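Local coordinates for protein cytochrome P450 RhF (Acinetobacter radioresistens, PDB 6RO8) that probably works as a heme monooxygenase, this chain being the cytochrome P450 heme domain of a longer protein that probably also carries a 2Fe-2S domain, at residues L211-A214 against E215-Q219; E253-D257 against N258-S262. All blocks are in the same frame, centred on the assembly; numbering follows the deposited sequence.

In the fold
Both contacts are local, each within one continuous run of chain, and they come in series: interaction 1 lies near the start of helix 207-233, interaction 2 at the beginning of helix 257-270, with helix 240-250 between them in sequence. Their centres are 23 Å apart, and the nearest atoms stay about 7 Å from each other without touching. Helix 207-233 nevertheless serves both, since its later residues Trp221, Ser224, Leu228 and Lys232 reach residues 257-262. In the P450 heme domain, interaction 1 packs against helices 187-202 and 96-104, its Val217 side chain about 13 Å from the bound histidine, whereas interaction 2 starts a helix that passes near the heme.

Interaction 1 of 2, residues L211-A214 against E215-Q219; sequences LEVA and EGVGQ
Four consecutive i to i+4 bonds carry residues 211-214 into 215-219 as regular alpha helix, running Glu215 N to Leu211 O, Gly216 N to Glu212 O, Val217 N to Val213 O and Gly218 N to Ala214 O. They are close to straight; the one from Val217 N to Val213 O measures 2.7 Å, with an N-H...O angle of 171°. Side chains meet across the join at Val213 and Val217, one turn apart, where CG1 of Val213 lies 4.2 Å from CG2 of Val217. With chi1 at 165°, Val217 CG1 swings anti to the backbone N, leaving CG2 on the nitrogen side, 3.3 Å from Val213 O. Both valines also pack on Asn200 of helix 187-202. Ala214 rests on Ala98 and Ile101 of helix 96-104, where Val217 also meets Leu102. Glu215 bends at its second torsion, and its OE1 accepts from Gln219 NE2 at 3.1 Å. That amide N-H comes to the anti side of the carboxylate, 30° out of its plane, while Tyr105 OH also bonds to OE1. Chemically, then, the helix has two characters here: small apolar side chains seat it against helices 187-202 and 96-104, and one carboxylate oxygen of the partly exposed Glu215 takes two bonds that should limit the rotation of its side chain.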
loop_
_atom_site.group_PDB
_atom_site.type_symbol
_atom_site.label_atom_id
_atom_site.label_comp_id
_atom_site.label_asym_id
_atom_site.label_seq_id
_atom_site.Cartn_x
_atom_site.Cartn_y
_atom_site.Cartn_z
ATOM N N LEU A 211 -18.942 10.998 9.642
ATOM C CA LEU A 211 -20.174 10.230 9.506
ATOM C C LEU A 211 -20.257 9.564 8.135
ATOM O O LEU A 211 -20.539 8.365 8.037
ATOM C CB LEU A 211 -21.375 11.135 9.747
ATOM C CG LEU A 211 -21.905 11.143 11.177
ATOM C CD1 LEU A 211 -20.772 11.110 12.189
ATOM C CD2 LEU A 211 -22.780 12.371 11.397
ATOM N N GLU A 212 -20.019 10.332 7.064
ATOM C CA GLU A 212 -20.050 9.764 5.720
ATOM C C GLU A 212 -19.082 8.607 5.604
ATOM O O GLU A 212 -19.423 7.553 5.055
ATOM C CB GLU A 212 -19.701 10.829 4.683
ATOM C CG GLU A 212 -20.256 12.206 4.994
ATOM C CD GLU A 212 -19.973 13.203 3.886
ATOM O OE1 GLU A 212 -20.569 14.304 3.917
ATOM O OE2 GLU A 212 -19.153 12.880 2.991
ATOM N N VAL A 213 -17.864 8.785 6.118
ATOM C CA VAL A 213 -16.863 7.724 6.046
ATOM C C VAL A 213 -17.344 6.491 6.796
ATOM O O VAL A 213 -17.183 5.357 6.321
ATOM C CB VAL A 213 -15.505 8.220 6.581
ATOM C CG1 VAL A 213 -14.468 7.149 6.402
ATOM C CG2 VAL A 213 -15.070 9.480 5.846
ATOM N N ALA A 214 -17.949 6.694 7.975
ATOM C CA ALA A 214 -18.486 5.571 8.736
ATOM C C ALA A 214 -19.567 4.845 7.947
ATOM O O ALA A 214 -19.545 3.612 7.832
ATOM C CB ALA A 214 -19.021 6.052 10.084
ATOM N N GLU A 215 -20.531 5.596 7.404
ATOM C CA GLU A 215 -21.498 5.018 6.475
ATOM C C GLU A 215 -20.797 4.232 5.367
ATOM O O GLU A 215 -21.103 3.058 5.132
ATOM C CB GLU A 215 -22.373 6.123 5.885
ATOM C CG GLU A 215 -23.647 6.373 6.675
ATOM C CD GLU A 215 -24.589 5.182 6.639
ATOM O OE1 GLU A 215 -24.412 4.308 5.762
ATOM O OE2 GLU A 215 -25.503 5.115 7.489
ATOM N N GLY A 216 -19.825 4.862 4.696
ATOM C CA GLY A 216 -19.119 4.182 3.620
ATOM C C GLY A 216 -18.446 2.906 4.078
ATOM O O GLY A 216 -18.574 1.855 3.443
ATOM N N VAL A 217 -17.719 2.979 5.191
ATOM C CA VAL A 217 -17.076 1.795 5.752
ATOM C C VAL A 217 -18.121 0.739 6.108
ATOM O O VAL A 217 -17.953 -0.450 5.806
ATOM C CB VAL A 217 -16.220 2.202 6.969
ATOM C CG1 VAL A 217 -15.833 0.994 7.807
ATOM C CG2 VAL A 217 -14.984 2.957 6.505
ATOM N N GLY A 218 -19.219 1.157 6.743
ATOM C CA GLY A 218 -20.251 0.203 7.112
ATOM C C GLY A 218 -20.837 -0.502 5.905
ATOM O O GLY A 218 -20.943 -1.733 5.873
ATOM N N GLN A 219 -21.223 0.270 4.887
ATOM C CA GLN A 219 -21.757 -0.329 3.672
ATOM C C GLN A 219 -20.747 -1.268 3.033
ATOM O O GLN A 219 -21.095 -2.379 2.620
ATOM C CB GLN A 219 -22.168 0.763 2.698
ATOM C CG GLN A 219 -23.216 1.699 3.256
ATOM C CD GLN A 219 -23.534 2.810 2.290
ATOM O OE1 GLN A 219 -23.063 2.802 1.152
ATOM N NE2 GLN A 219 -24.318 3.782 2.736
#

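Interaction 2 of 2, residues E253-D257 against N258-S262; sequences EVVTD and NYLHS
A chi1 of 76° sets Thr256 OG1 between its own backbone N and carbonyl carbon, turned to the first turn of helix 257-270, while a chi1 of 172° places Val255 CG1 beside Tyr259. Thr256 is the N-cap: its OG1 accepts from Tyr259 N at 2.9 Å, with an N-H...O angle of 158°. The same oxygen lies 3.2 Å from Tyr259 CB, the two side chains crossing at about a right angle. Beyond the cap, His261 N continues the helical pattern, donating to Asp257 O at 3.1 Å from a position tilted from the carbonyl plane. Leu260 N also bonds to Thr256 O, though the position of that carbonyl oxygen is doubtful. On the apolar side, Val255 CG1 approaches the Tyr259 ring obliquely, 3.9 Å from CD2; its approach to Leu260 CD1 is less sure. Arg125 of helix 121-127 touches Val255, Thr256 and Tyr259, and Met244 and Asn248 of helix 240-250 lie against Tyr259 and Leu260, respectively. The polar ends look elsewhere: Asp257 OD1 forms a salt bridge with Lys232, Asn258 ND2 donates to Gly108 O, and His261 stacks on Trp221 while its NE2 bonds to the Trp221 carbonyl. About 7 Å separates the Tyr259 side chain from the heme. The threonine hydroxyl thus satisfies an N-H that has no preceding helical turn to serve it, and the acidic Asp257 just after the cap would probably suit the positive end of the helix dipole, its charge being partly offset by the salt bridge to Lys232.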
loop_
_atom_site.group_PDB
_atom_site.type_symbol
_atom_site.label_atom_id
_atom_site.label_comp_id
_atom_site.label_asym_id
_atom_site.label_seq_id
_atom_site.Cartn_x
_atom_site.Cartn_y
_atom_site.Cartn_z
ATOM N N GLU A 253 -11.075 -23.896 11.869
ATOM C CA GLU A 253 -10.243 -23.406 12.960
ATOM C C GLU A 253 -9.367 -22.242 12.499
ATOM O O GLU A 253 -9.335 -21.190 13.145
ATOM C CB GLU A 253 -9.380 -24.540 13.492
ATOM C CG GLU A 253 -8.862 -24.343 14.884
ATOM C CD GLU A 253 -7.521 -23.637 14.947
ATOM O OE1 GLU A 253 -7.135 -22.877 14.030
ATOM O OE2 GLU A 253 -6.822 -23.890 15.948
ATOM N N VAL A 254 -8.658 -22.411 11.379
ATOM C CA VAL A 254 -7.567 -21.528 10.980
ATOM C C VAL A 254 -8.106 -20.433 10.081
ATOM O O VAL A 254 -7.922 -19.241 10.342
ATOM C CB VAL A 254 -6.471 -22.346 10.270
ATOM C CG1 VAL A 254 -5.384 -21.445 9.688
ATOM C CG2 VAL A 254 -5.885 -23.374 11.222
ATOM N N VAL A 255 -8.738 -20.849 8.990
ATOM C CA VAL A 255 -9.344 -19.934 8.033
ATOM C C VAL A 255 -10.787 -19.773 8.502
ATOM O O VAL A 255 -11.689 -20.505 8.093
ATOM C CB VAL A 255 -9.227 -20.461 6.605
ATOM C CG1 VAL A 255 -10.014 -19.630 5.616
ATOM C CG2 VAL A 255 -7.761 -20.514 6.221
ATOM N N THR A 256 -10.987 -18.836 9.431
ATOM C CA THR A 256 -12.226 -18.658 10.176
ATOM C C THR A 256 -13.254 -17.877 9.368
ATOM O O THR A 256 -12.940 -17.207 8.379
ATOM C CB THR A 256 -11.957 -17.915 11.480
ATOM O OG1 THR A 256 -11.754 -16.525 11.197
ATOM C CG2 THR A 256 -10.724 -18.471 12.156
ATOM N N ASP A 257 -14.501 -17.944 9.826
ATOM C CA ASP A 257 -15.561 -17.248 9.112
ATOM C C ASP A 257 -15.392 -15.740 9.211
ATOM O O ASP A 257 -15.622 -15.023 8.231
ATOM C CB ASP A 257 -16.931 -17.674 9.636
ATOM C CG ASP A 257 -18.045 -17.412 8.631
ATOM O OD1 ASP A 257 -17.839 -16.623 7.673
ATOM O OD2 ASP A 257 -19.132 -18.004 8.796
ATOM N N ASN A 258 -14.999 -15.233 10.382
ATOM C CA ASN A 258 -14.719 -13.804 10.481
ATOM C C ASN A 258 -13.537 -13.422 9.614
ATOM O O ASN A 258 -13.537 -12.357 8.984
ATOM C CB ASN A 258 -14.430 -13.382 11.914
ATOM C CG ASN A 258 -14.014 -11.928 11.992
ATOM O OD1 ASN A 258 -12.813 -11.596 11.916
ATOM N ND2 ASN A 258 -14.995 -11.048 12.115
ATOM N N TYR A 259 -12.502 -14.264 9.590
ATOM C CA TYR A 259 -11.390 -13.984 8.696
ATOM C C TYR A 259 -11.881 -13.873 7.263
ATOM O O TYR A 259 -11.409 -13.022 6.504
ATOM C CB TYR A 259 -10.304 -15.051 8.803
ATOM C CG TYR A 259 -9.383 -14.976 7.616
ATOM C CD1 TYR A 259 -8.386 -14.005 7.547
ATOM C CD2 TYR A 259 -9.551 -15.834 6.529
ATOM C CE1 TYR A 259 -7.560 -13.921 6.444
ATOM C CE2 TYR A 259 -8.751 -15.753 5.432
ATOM C CZ TYR A 259 -7.752 -14.802 5.381
ATOM O OH TYR A 259 -6.964 -14.752 4.259
ATOM N N LEU A 260 -12.833 -14.720 6.874
ATOM C CA LEU A 260 -13.359 -14.637 5.515
ATOM C C LEU A 260 -13.984 -13.277 5.262
ATOM O O LEU A 260 -13.680 -12.617 4.260
ATOM C CB LEU A 260 -14.372 -15.756 5.272
ATOM C CG LEU A 260 -13.798 -17.095 4.812
ATOM C CD1 LEU A 260 -12.778 -17.653 5.798
ATOM C CD2 LEU A 260 -14.937 -18.087 4.580
ATOM N N HIS A 261 -14.830 -12.826 6.180
ATOM C CA HIS A 261 -15.507 -11.556 5.983
ATOM C C HIS A 261 -14.532 -10.394 6.107
ATOM O O HIS A 261 -14.575 -9.453 5.303
ATOM C CB HIS A 261 -16.648 -11.435 6.989
ATOM C CG HIS A 261 -17.636 -10.366 6.659
ATOM N ND1 HIS A 261 -18.880 -10.298 7.250
ATOM C CD2 HIS A 261 -17.564 -9.317 5.807
ATOM C CE1 HIS A 261 -19.530 -9.251 6.777
ATOM N NE2 HIS A 261 -18.752 -8.637 5.901
ATOM N N SER A 262 -13.630 -10.456 7.090
ATOM C CA SER A 262 -12.652 -9.387 7.264
ATOM C C SER A 262 -11.691 -9.318 6.076
ATOM O O SER A 262 -11.428 -8.233 5.538
ATOM C CB SER A 262 -11.897 -9.580 8.584
ATOM O OG SER A 262 -12.778 -9.478 9.710
#